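Local coordinates for protein giardin subunit alpha-1 (Giardia intestinalis, PDB 4EVH) that probably binds phospholipid membranes in a calcium-dependent way as a cytoskeletal annexin involved in attachment of the parasite to the intestinal mucosa, at residues 53-58 with 66-71; 61-66 with 282-287; 243-248 with 278-283. All coordinates share one frame; numbering follows the deposited sequence.

How the contacts relate
From the N terminus, contact 1 comes first: it closes a short helix-loop-helix turn, bringing helix 50-57 against helix 62-69 within the predicted first annexin repeat. Contact 2 crosses it, because 61-66 starts inside that turn and then waits more than 200 residues for 282-287; this long closure ties the first repeat to the predicted fourth. Contact 3 belongs to the predicted fourth repeat and shares its second partner region with contact 2, through Lys282 and Arg283. Two calcium ions follow the same order: one is common to contacts 1 and 2, the other to contacts 2 and 3, whose centres lie about 8 Å apart.

Contact 1 (53-58 with 66-71); sequences DIKKAL and LLMDLF. With CA (calcium ion), chain B.
Lys55 O, from a residue whose side chain lies against Met68, is 2.7 Å from a calcium ion, and Glu64 supplies a carboxylate oxygen to the same metal. A water 2.6 Å from the calcium is a further ligand and donates a hydrogen bond to the carbonyl of Lys56. Away from the metal, the contact between 53-58 and 66-71 is apolar. Lys55 suits this border because its chain has two characters: CG stands anti to the backbone N (chi1 -175°) and the extended methylenes lie on the sulfur end of Met68, while the ammonium leads away from the contact. Lys55 CB comes within 3.5 Å of Met68 SD, and Lys55 CD within 3.6 Å of Met68 CE, reached by the bend at the end of the flexible methionine.

Ile54 fills the middle, its beta-branch covering two neighbours at once. Its CG2 meets Leu67 CB at 3.8 Å, the two side chains crossing at about a right angle, and its CD1 reaches obliquely to Phe71 CD2 at 3.9 Å. At the C-terminal end of helix 50-57, Leu58 CD2 touches Leu67 CD1 at 3.8 Å, just after the chain leaves helical geometry. Ile15 of helix 4-17 and Ala24 of helix 20-29 extend this greasy layer, touching Ile54 and Leu67 respectively. Two short helices joined by a tight loop, with a carbonyl and a downstream carboxylate holding calcium, are consistent with a type III calcium site between helices D and E of an annexin repeat.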
loop_
_atom_site.group_PDB
_atom_site.type_symbol
_atom_site.label_atom_id
_atom_site.label_comp_id
_atom_site.label_asym_id
_atom_site.label_seq_id
_atom_site.Cartn_x
_atom_site.Cartn_y
_atom_site.Cartn_z
ATOM N N ASP A 53 -10.545 -1.536 -22.373
ATOM C CA ASP A 53 -9.874 -1.011 -23.541
ATOM C C ASP A 53 -8.352 -0.988 -23.359
ATOM O O ASP A 53 -7.599 -1.288 -24.288
ATOM C CB ASP A 53 -10.435 0.361 -23.906
ATOM C CG ASP A 53 -11.602 0.259 -24.862
ATOM O OD1 ASP A 53 -12.113 -0.876 -25.019
ATOM O OD2 ASP A 53 -11.999 1.287 -25.461
ATOM N N ILE A 54 -7.905 -0.640 -22.158
ATOM C CA ILE A 54 -6.492 -0.681 -21.854
ATOM C C ILE A 54 -6.002 -2.104 -22.095
ATOM O O ILE A 54 -5.008 -2.310 -22.799
ATOM C CB ILE A 54 -6.213 -0.284 -20.401
ATOM C CG1 ILE A 54 -6.947 1.003 -20.051
ATOM C CG2 ILE A 54 -4.714 -0.125 -20.173
ATOM C CD1 ILE A 54 -6.534 1.586 -18.724
ATOM N N LYS A 55 -6.699 -3.086 -21.525
ATOM C CA LYS A 55 -6.294 -4.474 -21.708
ATOM C C LYS A 55 -6.238 -4.748 -23.200
ATOM O O LYS A 55 -5.320 -5.391 -23.692
ATOM C CB LYS A 55 -7.244 -5.450 -21.007
ATOM C CG LYS A 55 -6.770 -6.889 -21.073
ATOM C CD LYS A 55 -7.547 -7.821 -20.158
ATOM C CE LYS A 55 -7.271 -9.298 -20.539
ATOM N NZ LYS A 55 -8.073 -10.338 -19.791
ATOM N N LYS A 56 -7.216 -4.218 -23.921
ATOM C CA LYS A 56 -7.306 -4.442 -25.353
ATOM C C LYS A 56 -6.052 -3.958 -26.067
ATOM O O LYS A 56 -5.315 -4.760 -26.634
ATOM C CB LYS A 56 -8.547 -3.763 -25.935
ATOM C CG LYS A 56 -9.523 -4.732 -26.582
ATOM C CD LYS A 56 -10.606 -3.993 -27.354
ATOM C CE LYS A 56 -11.792 -4.903 -27.636
ATOM N NZ LYS A 56 -12.964 -4.169 -28.191
ATOM N N ALA A 57 -5.812 -2.647 -26.024
ATOM C CA ALA A 57 -4.711 -2.025 -26.758
ATOM C C ALA A 57 -3.365 -2.658 -26.434
ATOM O O ALA A 57 -2.601 -3.026 -27.330
ATOM C CB ALA A 57 -4.660 -0.534 -26.473
ATOM N N LEU A 58 -3.066 -2.775 -25.148
ATOM C CA LEU A 58 -1.741 -3.213 -24.763
ATOM C C LEU A 58 -1.720 -4.621 -24.181
ATOM O O LEU A 58 -2.475 -4.952 -23.260
ATOM C CB LEU A 58 -1.055 -2.182 -23.852
ATOM C CG LEU A 58 -1.877 -1.433 -22.811
ATOM C CD1 LEU A 58 -2.138 -2.345 -21.650
ATOM C CD2 LEU A 58 -1.133 -0.211 -22.341
ATOM N N LEU A 66 -1.293 -2.917 -14.323
ATOM C CA LEU A 66 -1.162 -1.707 -13.510
ATOM C C LEU A 66 -2.127 -0.629 -13.992
ATOM O O LEU A 66 -2.952 -0.112 -13.237
ATOM C CB LEU A 66 0.270 -1.173 -13.546
ATOM C CG LEU A 66 0.529 -0.140 -12.459
ATOM C CD1 LEU A 66 0.160 -0.756 -11.132
ATOM C CD2 LEU A 66 1.975 0.318 -12.461
ATOM N N LEU A 67 -2.007 -0.321 -15.272
ATOM C CA LEU A 67 -2.837 0.676 -15.923
ATOM C C LEU A 67 -4.322 0.329 -15.865
ATOM O O LEU A 67 -5.173 1.219 -15.949
ATOM C CB LEU A 67 -2.377 0.855 -17.370
ATOM C CG LEU A 67 -0.929 1.338 -17.455
ATOM C CD1 LEU A 67 -0.359 1.203 -18.868
ATOM C CD2 LEU A 67 -0.834 2.772 -16.940
ATOM N N MET A 68 -4.635 -0.954 -15.717
ATOM C CA MET A 68 -6.031 -1.339 -15.606
ATOM C C MET A 68 -6.545 -1.022 -14.231
ATOM O O MET A 68 -7.544 -0.324 -14.085
ATOM C CB MET A 68 -6.229 -2.810 -15.921
ATOM C CG MET A 68 -6.365 -3.048 -17.406
ATOM S SD MET A 68 -5.938 -4.722 -17.864
ATOM C CE MET A 68 -7.337 -5.682 -17.271
ATOM N N ASP A 69 -5.841 -1.548 -13.232
ATOM C CA ASP A 69 -6.129 -1.279 -11.828
ATOM C C ASP A 69 -6.418 0.200 -11.575
ATOM O O ASP A 69 -7.315 0.533 -10.798
ATOM C CB ASP A 69 -4.951 -1.724 -10.946
ATOM C CG ASP A 69 -4.844 -3.242 -10.821
ATOM O OD1 ASP A 69 -5.882 -3.931 -10.969
ATOM O OD2 ASP A 69 -3.722 -3.740 -10.565
ATOM N N LEU A 70 -5.655 1.073 -12.237
ATOM C CA LEU A 70 -5.726 2.525 -12.016
ATOM C C LEU A 70 -7.064 3.149 -12.436
ATOM O O LEU A 70 -7.376 4.298 -12.082
ATOM C CB LEU A 70 -4.567 3.236 -12.729
ATOM C CG LEU A 70 -3.184 3.066 -12.089
ATOM C CD1 LEU A 70 -2.094 3.600 -13.007
ATOM C CD2 LEU A 70 -3.130 3.733 -10.702
ATOM N N PHE A 71 -7.838 2.384 -13.202
ATOM C CA PHE A 71 -9.115 2.843 -13.726
ATOM C C PHE A 71 -10.177 1.804 -13.411
ATOM O O PHE A 71 -11.150 1.631 -14.161
ATOM C CB PHE A 71 -9.020 3.095 -15.221
ATOM C CG PHE A 71 -8.320 4.356 -15.563
ATOM C CD1 PHE A 71 -8.987 5.566 -15.497
ATOM C CD2 PHE A 71 -6.991 4.345 -15.946
ATOM C CE1 PHE A 71 -8.334 6.749 -15.808
ATOM C CE2 PHE A 71 -6.332 5.529 -16.256
ATOM C CZ PHE A 71 -7.007 6.733 -16.180
HETATM CA CA CA B . -3.709 -7.567 -23.752
HETATM O O HOH W 1 -4.313 -7.268 -26.242
#

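Contact 2 (61-66 with 282-287); sequences GSEESL and KRMAPI. With CA (calcium ion), chain C; CA (calcium ion), chain B.
The starts of helices 62-69 and 284-291 run side by side in roughly the same direction, with Glu63 CA and Met284 CA only 5.7 Å apart. This joins the predicted first and fourth repeats, the pairing that forms one of the two modules of the annexin fold. Glu63 has the largest share of the contact. A bend at chi2 (100°) swings its carboxylate across the extended chain of Arg283, and the two oxygens then serve different charges. Glu63 OE2 binds a calcium ion at 2.8 Å, which Asp281 also ligates, so the metal bridges the two repeats. Glu63 OE1 lies over a face of the guanidinium, 3.0 Å from Arg283 NH1; the carboxylate and guanidinium planes are 22° apart, and this salt bridge rests on charge alone, with no N-H aimed at the oxygen. The long, straight arginine lets its far end reach on to Glu20, with which NH2 forms a second salt bridge.

Beneath the charged end the aliphatic part of Glu63 is buried. Ile287 approaches at about a right angle, its CD1 3.5 Å from Glu63 CG, and its other branch meets the neighbouring turn, CG2 lying 4.0 Å from Leu66 CD2. Met284, bent at both chi2 and chi3, curls its thioether against the start of helix 62-69, where an unbranched, pliable chain can follow the surface. Glu64, next in sequence, turns its extended chain to the other calcium, bound at 2.6 Å by OE2. At the first turn of helix 62-69, Met284 CE rests 3.8 Å from Ser62 CB.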
loop_
_atom_site.group_PDB
_atom_site.type_symbol
_atom_site.label_atom_id
_atom_site.label_comp_id
_atom_site.label_asym_id
_atom_site.label_seq_id
_atom_site.Cartn_x
_atom_site.Cartn_y
_atom_site.Cartn_z
ATOM N N GLY A 61 2.285 -7.673 -19.194
ATOM C CA GLY A 61 2.303 -8.177 -17.838
ATOM C C GLY A 61 1.889 -7.108 -16.855
ATOM O O GLY A 61 0.887 -6.414 -17.059
ATOM N N SER A 62 2.670 -6.984 -15.788
ATOM C CA SER A 62 2.356 -6.088 -14.691
ATOM C C SER A 62 2.064 -4.694 -15.200
ATOM O O SER A 62 1.200 -4.019 -14.660
ATOM C CB SER A 62 3.515 -6.035 -13.693
ATOM O OG SER A 62 4.005 -7.333 -13.402
ATOM N N GLU A 63 2.784 -4.263 -16.236
ATOM C CA GLU A 63 2.613 -2.914 -16.775
ATOM C C GLU A 63 1.176 -2.674 -17.244
ATOM O O GLU A 63 0.611 -1.587 -17.081
ATOM C CB GLU A 63 3.581 -2.666 -17.935
ATOM C CG GLU A 63 5.025 -2.568 -17.554
ATOM C CD GLU A 63 5.799 -3.851 -17.804
ATOM O OE1 GLU A 63 5.212 -4.866 -18.227
ATOM O OE2 GLU A 63 7.014 -3.835 -17.573
ATOM N N GLU A 64 0.614 -3.712 -17.849
ATOM C CA GLU A 64 -0.753 -3.721 -18.349
ATOM C C GLU A 64 -1.735 -3.699 -17.190
ATOM O O GLU A 64 -2.554 -2.786 -17.059
ATOM C CB GLU A 64 -0.966 -4.990 -19.184
ATOM C CG GLU A 64 -2.359 -5.139 -19.754
ATOM C CD GLU A 64 -2.590 -6.512 -20.327
ATOM O OE1 GLU A 64 -2.226 -7.503 -19.658
ATOM O OE2 GLU A 64 -3.132 -6.599 -21.444
ATOM N N SER A 65 -1.634 -4.728 -16.355
ATOM C CA SER A 65 -2.479 -4.856 -15.184
ATOM C C SER A 65 -2.440 -3.583 -14.353
ATOM O O SER A 65 -3.437 -3.203 -13.748
ATOM C CB SER A 65 -2.046 -6.059 -14.334
ATOM O OG SER A 65 -2.409 -7.280 -14.949
ATOM N N LEU A 66 -1.293 -2.917 -14.323
ATOM C CA LEU A 66 -1.162 -1.707 -13.510
ATOM C C LEU A 66 -2.127 -0.629 -13.992
ATOM O O LEU A 66 -2.952 -0.112 -13.237
ATOM C CB LEU A 66 0.270 -1.173 -13.546
ATOM C CG LEU A 66 0.529 -0.140 -12.459
ATOM C CD1 LEU A 66 0.160 -0.756 -11.132
ATOM C CD2 LEU A 66 1.975 0.318 -12.461
ATOM N N LYS A 282 12.980 -1.204 -18.987
ATOM C CA LYS A 282 12.650 -0.111 -19.887
ATOM C C LYS A 282 11.155 0.029 -20.190
ATOM O O LYS A 282 10.735 1.021 -20.751
ATOM C CB LYS A 282 13.409 -0.345 -21.193
ATOM C CG LYS A 282 13.729 0.891 -21.998
ATOM C CD LYS A 282 14.540 0.507 -23.247
ATOM C CE LYS A 282 13.863 -0.610 -24.053
ATOM N NZ LYS A 282 14.640 -0.966 -25.289
ATOM N N ARG A 283 10.358 -0.976 -19.854
ATOM C CA ARG A 283 8.915 -0.891 -20.068
ATOM C C ARG A 283 8.255 -0.402 -18.789
ATOM O O ARG A 283 7.618 0.641 -18.777
ATOM C CB ARG A 283 8.324 -2.238 -20.511
ATOM C CG ARG A 283 6.798 -2.224 -20.657
ATOM C CD ARG A 283 6.209 -3.593 -21.014
ATOM N NE ARG A 283 4.750 -3.548 -21.172
ATOM C CZ ARG A 283 3.954 -4.618 -21.159
ATOM N NH1 ARG A 283 4.470 -5.824 -20.998
ATOM N NH2 ARG A 283 2.644 -4.493 -21.307
ATOM N N MET A 284 8.458 -1.134 -17.701
ATOM C CA MET A 284 7.872 -0.772 -16.418
ATOM C C MET A 284 8.365 0.556 -15.816
ATOM O O MET A 284 7.568 1.290 -15.221
ATOM C CB MET A 284 8.054 -1.907 -15.408
ATOM C CG MET A 284 7.567 -1.559 -14.013
ATOM S SD MET A 284 5.840 -1.003 -14.002
ATOM C CE MET A 284 4.992 -2.576 -14.117
ATOM N N ALA A 285 9.656 0.870 -15.952
ATOM C CA ALA A 285 10.229 2.039 -15.249
ATOM C C ALA A 285 9.652 3.409 -15.642
ATOM O O ALA A 285 9.297 4.217 -14.781
ATOM C CB ALA A 285 11.755 2.048 -15.332
ATOM N N PRO A 286 9.553 3.679 -16.945
ATOM C CA PRO A 286 8.919 4.939 -17.362
ATOM C C PRO A 286 7.489 5.049 -16.826
ATOM O O PRO A 286 7.057 6.104 -16.361
ATOM C CB PRO A 286 8.906 4.833 -18.891
ATOM C CG PRO A 286 10.026 3.856 -19.212
ATOM C CD PRO A 286 10.023 2.873 -18.086
ATOM N N ILE A 287 6.751 3.952 -16.901
ATOM C CA ILE A 287 5.432 3.906 -16.311
ATOM C C ILE A 287 5.514 4.331 -14.844
ATOM O O ILE A 287 4.852 5.280 -14.437
ATOM C CB ILE A 287 4.824 2.505 -16.460
ATOM C CG1 ILE A 287 4.575 2.201 -17.948
ATOM C CG2 ILE A 287 3.563 2.349 -15.576
ATOM C CD1 ILE A 287 4.286 0.756 -18.229
HETATM CA CA CA C . 8.663 -6.079 -17.895
HETATM CA CA CA B . -3.709 -7.567 -23.752
HETATM O O HOH W 1 -4.313 -7.268 -26.242
#

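Contact 3 (243-248 with 278-283); sequences GDEKRM and RCFDKR. With CA (calcium ion), chain C.
With chi1 near -64°, Phe280 holds its ring anti to its carbonyl carbon, and a similar first torsion, followed by an extended chain, carries the carboxylate of Glu245 past the ring toward Asp281. Gly243 covers one face of that ring: its CA stands 3.5 Å from the ring centroid, 25° off the normal, a CH-pi contact. Glycine fits here, since its phi is positive (73°) and, having no side chain, it lets its CA lie close to both the ring face and the carbonyl oxygen of Cys279. At the rim, near the ring plane, Glu245 CG lies 4.0 Å from Phe280 CD1. Met248 adds a Met-aromatic contact from an oblique side, SD being 5.2 Å from the centroid.

Asp281 OD1 binds a calcium ion at 2.9 Å, together with Glu63. The Glu245 carboxylate lies close by, farther from the metal, its OE2 3.5 Å from Asp281 OD1; the metal would soften the repulsion between them. Both aspartates cap: Asp244 OD1 accepts from Arg247 N at 2.9 Å as the N-cap of helix 245-255, and Asp281, through OD2, accepts from Arg283 N at the turn into helix 284-291. Within the predicted fourth repeat, the Phe280 ring also packs on Ala285 and Leu288 and Met248 rests on Ala238 of helix 227-240, while Glu245 reaches across to Ser62 and Glu63 of helix 62-69 in the predicted first repeat.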
loop_
_atom_site.group_PDB
_atom_site.type_symbol
_atom_site.label_atom_id
_atom_site.label_comp_id
_atom_site.label_asym_id
_atom_site.label_seq_id
_atom_site.Cartn_x
_atom_site.Cartn_y
_atom_site.Cartn_z
ATOM N N GLY A 243 13.580 -5.312 -8.586
ATOM C CA GLY A 243 12.514 -4.695 -9.350
ATOM C C GLY A 243 11.200 -5.437 -9.232
ATOM O O GLY A 243 10.511 -5.640 -10.231
ATOM N N ASP A 244 10.850 -5.850 -8.018
ATOM C CA ASP A 244 9.588 -6.547 -7.783
ATOM C C ASP A 244 8.410 -5.867 -8.484
ATOM O O ASP A 244 7.816 -4.941 -7.943
ATOM C CB ASP A 244 9.289 -6.658 -6.285
ATOM C CG ASP A 244 8.160 -7.647 -5.990
ATOM O OD1 ASP A 244 7.280 -7.831 -6.867
ATOM O OD2 ASP A 244 8.160 -8.259 -4.894
ATOM N N GLU A 245 8.066 -6.339 -9.677
ATOM C CA GLU A 245 6.937 -5.773 -10.413
ATOM C C GLU A 245 5.558 -6.044 -9.799
ATOM O O GLU A 245 4.647 -5.238 -9.963
ATOM C CB GLU A 245 6.988 -6.170 -11.887
ATOM C CG GLU A 245 8.083 -5.406 -12.603
ATOM C CD GLU A 245 8.099 -5.631 -14.086
ATOM O OE1 GLU A 245 7.634 -6.697 -14.531
ATOM O OE2 GLU A 245 8.588 -4.739 -14.807
ATOM N N LYS A 246 5.412 -7.150 -9.083
ATOM C CA LYS A 246 4.143 -7.475 -8.427
ATOM C C LYS A 246 3.876 -6.464 -7.310
ATOM O O LYS A 246 2.864 -5.768 -7.333
ATOM C CB LYS A 246 4.146 -8.909 -7.864
ATOM C CG LYS A 246 4.783 -9.973 -8.785
ATOM C CD LYS A 246 3.767 -10.622 -9.717
ATOM C CE LYS A 246 2.864 -11.569 -8.920
ATOM N NZ LYS A 246 1.604 -11.940 -9.647
ATOM N N ARG A 247 4.790 -6.374 -6.347
ATOM C CA ARG A 247 4.683 -5.376 -5.291
ATOM C C ARG A 247 4.409 -3.991 -5.860
ATOM O O ARG A 247 3.518 -3.274 -5.393
ATOM C CB ARG A 247 5.977 -5.299 -4.474
ATOM C CG ARG A 247 6.073 -4.046 -3.605
ATOM C CD ARG A 247 5.894 -4.376 -2.138
ATOM N NE ARG A 247 7.146 -4.853 -1.576
ATOM C CZ ARG A 247 7.258 -5.697 -0.557
ATOM N NH1 ARG A 247 6.170 -6.176 0.039
ATOM N NH2 ARG A 247 8.476 -6.064 -0.140
ATOM N N MET A 248 5.205 -3.608 -6.851
ATOM C CA MET A 248 5.126 -2.268 -7.398
ATOM C C MET A 248 3.778 -2.042 -8.054
ATOM O O MET A 248 3.312 -0.913 -8.130
ATOM C CB MET A 248 6.254 -2.003 -8.400
ATOM C CG MET A 248 7.519 -1.532 -7.775
ATOM S SD MET A 248 7.340 -0.099 -6.698
ATOM C CE MET A 248 7.131 1.219 -7.887
ATOM N N ARG A 278 17.018 2.370 -12.524
ATOM C CA ARG A 278 17.955 1.268 -12.337
ATOM C C ARG A 278 17.300 -0.117 -12.225
ATOM O O ARG A 278 17.525 -0.976 -13.068
ATOM C CB ARG A 278 18.788 1.541 -11.081
ATOM C CG ARG A 278 20.153 0.870 -11.061
ATOM C CD ARG A 278 20.722 0.872 -9.663
ATOM N NE ARG A 278 20.269 -0.305 -8.935
ATOM C CZ ARG A 278 19.628 -0.268 -7.770
ATOM N NH1 ARG A 278 19.372 0.899 -7.191
ATOM N NH2 ARG A 278 19.257 -1.403 -7.179
ATOM N N CYS A 279 16.510 -0.319 -11.173
ATOM C CA CYS A 279 15.926 -1.619 -10.835
ATOM C C CYS A 279 14.857 -2.160 -11.766
ATOM O O CYS A 279 14.657 -3.370 -11.839
ATOM C CB CYS A 279 15.285 -1.554 -9.457
ATOM S SG CYS A 279 16.427 -1.483 -8.115
ATOM N N PHE A 280 14.112 -1.274 -12.417
ATOM C CA PHE A 280 13.013 -1.735 -13.261
ATOM C C PHE A 280 13.331 -1.549 -14.728
ATOM O O PHE A 280 13.982 -0.579 -15.129
ATOM C CB PHE A 280 11.695 -1.056 -12.884
ATOM C CG PHE A 280 11.237 -1.393 -11.508
ATOM C CD1 PHE A 280 10.423 -2.488 -11.286
ATOM C CD2 PHE A 280 11.645 -0.636 -10.423
ATOM C CE1 PHE A 280 10.002 -2.811 -10.004
ATOM C CE2 PHE A 280 11.238 -0.961 -9.139
ATOM C CZ PHE A 280 10.414 -2.053 -8.930
ATOM N N ASP A 281 12.868 -2.487 -15.534
ATOM C CA ASP A 281 13.209 -2.458 -16.943
ATOM C C ASP A 281 12.587 -1.282 -17.720
ATOM O O ASP A 281 11.787 -0.494 -17.193
ATOM C CB ASP A 281 12.873 -3.791 -17.606
ATOM C CG ASP A 281 11.563 -3.754 -18.324
ATOM O OD1 ASP A 281 10.515 -3.879 -17.651
ATOM O OD2 ASP A 281 11.595 -3.590 -19.562
ATOM N N LYS A 282 12.980 -1.204 -18.987
ATOM C CA LYS A 282 12.650 -0.111 -19.887
ATOM C C LYS A 282 11.155 0.029 -20.190
ATOM O O LYS A 282 10.735 1.021 -20.751
ATOM C CB LYS A 282 13.409 -0.345 -21.193
ATOM C CG LYS A 282 13.729 0.891 -21.998
ATOM C CD LYS A 282 14.540 0.507 -23.247
ATOM C CE LYS A 282 13.863 -0.610 -24.053
ATOM N NZ LYS A 282 14.640 -0.966 -25.289
ATOM N N ARG A 283 10.358 -0.976 -19.854
ATOM C CA ARG A 283 8.915 -0.891 -20.068
ATOM C C ARG A 283 8.255 -0.402 -18.789
ATOM O O ARG A 283 7.618 0.641 -18.777
ATOM C CB ARG A 283 8.324 -2.238 -20.511
ATOM C CG ARG A 283 6.798 -2.224 -20.657
ATOM C CD ARG A 283 6.209 -3.593 -21.014
ATOM N NE ARG A 283 4.750 -3.548 -21.172
ATOM C CZ ARG A 283 3.954 -4.618 -21.159
ATOM N NH1 ARG A 283 4.470 -5.824 -20.998
ATOM N NH2 ARG A 283 2.644 -4.493 -21.307
HETATM CA CA CA C . 8.663 -6.079 -17.895
#